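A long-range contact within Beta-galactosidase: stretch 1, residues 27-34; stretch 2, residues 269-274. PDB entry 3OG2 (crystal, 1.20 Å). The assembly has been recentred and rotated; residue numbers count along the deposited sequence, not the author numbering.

Stretch 1, residues 27-34: TWDEHSLF
Stretch 2 (269-274) SPSTPF

Two self-braced turns meet here without one direct hydrogen bond between them, and 312 Å² is buried, both sides summed. In stretch 1, strand residues 27-28 and 33-34 flank a loop (phi/psi: Asp29 -145/-159, Glu30 -62/-25, His31 -98/-36). Thr27 N bonds to Phe34 O at 3.0 Å. Phe34 N returns the bond to Thr27 O at 2.8 Å. Asp29 N reaches Ser32 O at 3.0 Å. Asp29, chi1 p and pointing away from stretch 2, braces the loop: its OD1 accepts from His31 N (2.9 Å) and Ser32 N (3.3 Å). Stretch 2 makes a type I turn from Ser269 to Thr272 (Pro270 -66/-15, Ser271 -85/-6), closed by Thr272 N to Ser269 O at 3.2 Å and by Ser269 OG (chi1 t) donating to Thr272 OG1 (chi1 p) at 2.7 Å; it then extends through Pro273 (-66/143).

The register sets Glu30 CA 4.4 Å from Thr272 CA and Ser32 CA 4.9 Å from Pro273 CA; it ascends in both stretches, which run roughly the same way here. Backbones meet unproductively: Glu30 N lies 3.4 Å from Ser271 O at a poor angle, while Asp29 O sits 3.4 Å from Pro273 N, which has no hydrogen to share.

Packing centres on Pro273, a C-gamma exo ring. Pro273 CD lies 3.2 Å from Asp29 O and 4.0 Å from Trp28 CB, and Pro273 CG 3.4 Å from Ser32 C. The CA-to-CB bond of Trp28 points toward stretch 2; with chi1 p and chi2 89°, Trp28 NE1 comes 3.6 Å from Thr272 CG2, and Ser271 O lies at the ring edge, 3.9 Å from Trp28 CD1. Glu30 (chi1 m, chi2 p) brings CG within 3.1 Å of Pro270 O.

Water supplies the polar links. Water 1 donates to Glu30 O (2.7 Å) and Pro270 O (2.8 Å), though not necessarily both at once; water 2 donates to Glu30 O (2.9 Å) and accepts from Phe274 N (2.8 Å).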

# COMPACT_ATOMS: atom_id res chain seq x y z
N THR A 27 6.41 -14.39 -21.97
CA THR A 27 5.45 -15.23 -22.62
C THR A 27 4.71 -16.03 -21.55
O THR A 27 4.97 -15.84 -20.34
CB THR A 27 6.11 -16.13 -23.70
OG1 THR A 27 7.12 -16.98 -23.09
CG2 THR A 27 6.75 -15.33 -24.81
N TRP A 28 3.81 -16.92 -21.94
CA TRP A 28 3.01 -17.60 -20.92
C TRP A 28 2.48 -18.91 -21.53
O TRP A 28 2.37 -19.01 -22.75
CB TRP A 28 1.83 -16.74 -20.36
CG TRP A 28 0.81 -16.50 -21.46
CD1 TRP A 28 -0.27 -17.28 -21.78
CD2 TRP A 28 0.83 -15.39 -22.38
NE1 TRP A 28 -0.94 -16.78 -22.84
CE2 TRP A 28 -0.30 -15.61 -23.23
CE3 TRP A 28 1.64 -14.26 -22.60
CZ2 TRP A 28 -0.62 -14.75 -24.25
CZ3 TRP A 28 1.28 -13.44 -23.65
CH2 TRP A 28 0.18 -13.67 -24.46
N ASP A 29 2.07 -19.81 -20.65
CA ASP A 29 1.19 -20.89 -21.06
C ASP A 29 0.21 -21.21 -19.95
O ASP A 29 -0.06 -20.32 -19.08
CB ASP A 29 2.07 -22.07 -21.50
CG ASP A 29 2.82 -22.77 -20.40
OD1 ASP A 29 2.67 -22.42 -19.19
OD2 ASP A 29 3.60 -23.70 -20.70
N GLU A 30 -0.38 -22.38 -19.94
CA GLU A 30 -1.41 -22.68 -18.95
C GLU A 30 -0.84 -22.62 -17.54
O GLU A 30 -1.66 -22.44 -16.62
CB GLU A 30 -1.99 -24.09 -19.17
CG GLU A 30 -2.62 -24.35 -20.48
CD GLU A 30 -1.68 -24.86 -21.55
OE1 GLU A 30 -0.45 -24.64 -21.60
OE2 GLU A 30 -2.26 -25.53 -22.44
N HIS A 31 0.48 -22.83 -17.39
CA HIS A 31 1.03 -22.99 -16.03
C HIS A 31 1.65 -21.76 -15.43
O HIS A 31 1.55 -21.53 -14.24
CB HIS A 31 2.09 -24.11 -16.02
CG HIS A 31 1.58 -25.37 -16.66
ND1 HIS A 31 0.52 -26.05 -16.16
CD2 HIS A 31 2.03 -26.01 -17.76
CE1 HIS A 31 0.32 -27.13 -16.93
NE2 HIS A 31 1.23 -27.11 -17.91
N SER A 32 2.31 -20.95 -16.28
CA SER A 32 3.08 -19.81 -15.72
C SER A 32 3.44 -18.84 -16.82
O SER A 32 3.39 -19.12 -18.02
CB SER A 32 4.36 -20.29 -15.02
OG SER A 32 5.34 -20.73 -15.97
N LEU A 33 3.85 -17.66 -16.35
CA LEU A 33 4.69 -16.79 -17.17
C LEU A 33 6.04 -17.40 -17.40
O LEU A 33 6.56 -18.22 -16.62
CB LEU A 33 4.77 -15.46 -16.38
CG LEU A 33 4.78 -14.19 -17.16
CD1 LEU A 33 3.41 -14.00 -17.83
CD2 LEU A 33 5.11 -13.02 -16.29
N PHE A 34 6.66 -16.96 -18.47
CA PHE A 34 8.08 -17.18 -18.74
C PHE A 34 8.74 -15.82 -18.91
O PHE A 34 8.18 -14.96 -19.65
CB PHE A 34 8.29 -17.97 -20.03
CG PHE A 34 7.82 -19.41 -20.09
CD1 PHE A 34 6.48 -19.72 -20.04
CD2 PHE A 34 8.75 -20.45 -20.20
CE1 PHE A 34 6.02 -21.04 -20.09
CE2 PHE A 34 8.27 -21.76 -20.32
CZ PHE A 34 6.93 -22.06 -20.32
N SER A 269 -10.39 -19.39 -18.16
CA SER A 269 -9.21 -19.09 -19.00
C SER A 269 -8.16 -20.17 -18.79
O SER A 269 -7.08 -19.92 -18.23
CB SER A 269 -8.62 -17.71 -18.62
OG SER A 269 -7.71 -17.32 -19.67
N PRO A 270 -8.44 -21.40 -19.19
CA PRO A 270 -7.51 -22.51 -18.92
C PRO A 270 -6.19 -22.39 -19.67
O PRO A 270 -5.20 -23.04 -19.30
CB PRO A 270 -8.30 -23.76 -19.42
CG PRO A 270 -9.29 -23.21 -20.41
CD PRO A 270 -9.70 -21.83 -19.90
N SER A 271 -6.12 -21.53 -20.67
CA SER A 271 -4.90 -21.39 -21.47
C SER A 271 -3.87 -20.45 -20.86
O SER A 271 -2.74 -20.34 -21.41
CB SER A 271 -5.24 -20.91 -22.89
OG SER A 271 -5.69 -19.55 -22.86
N THR A 272 -4.24 -19.75 -19.74
CA THR A 272 -3.32 -18.75 -19.18
C THR A 272 -3.11 -19.01 -17.71
O THR A 272 -3.88 -19.75 -17.07
CB THR A 272 -3.85 -17.32 -19.46
OG1 THR A 272 -5.17 -17.14 -18.91
CG2 THR A 272 -3.97 -17.01 -20.94
N PRO A 273 -2.06 -18.45 -17.13
CA PRO A 273 -1.76 -18.80 -15.74
C PRO A 273 -2.80 -18.32 -14.77
O PRO A 273 -3.30 -17.21 -14.90
CB PRO A 273 -0.44 -18.04 -15.52
CG PRO A 273 0.16 -17.82 -16.87
CD PRO A 273 -1.04 -17.59 -17.77
N PHE A 274 -3.07 -19.13 -13.76
CA PHE A 274 -3.99 -18.65 -12.70
C PHE A 274 -3.36 -17.46 -11.98
O PHE A 274 -2.29 -17.55 -11.39
CB PHE A 274 -4.34 -19.78 -11.76
CG PHE A 274 -5.24 -19.33 -10.60
CD1 PHE A 274 -6.26 -18.40 -10.77
CD2 PHE A 274 -4.98 -19.88 -9.34
CE1 PHE A 274 -6.99 -17.95 -9.64
CE2 PHE A 274 -5.72 -19.44 -8.25
CZ PHE A 274 -6.73 -18.49 -8.40
O HOH W 1 -4.32 -22.78 -16.69
O HOH W 2 -1.97 -21.70 -13.82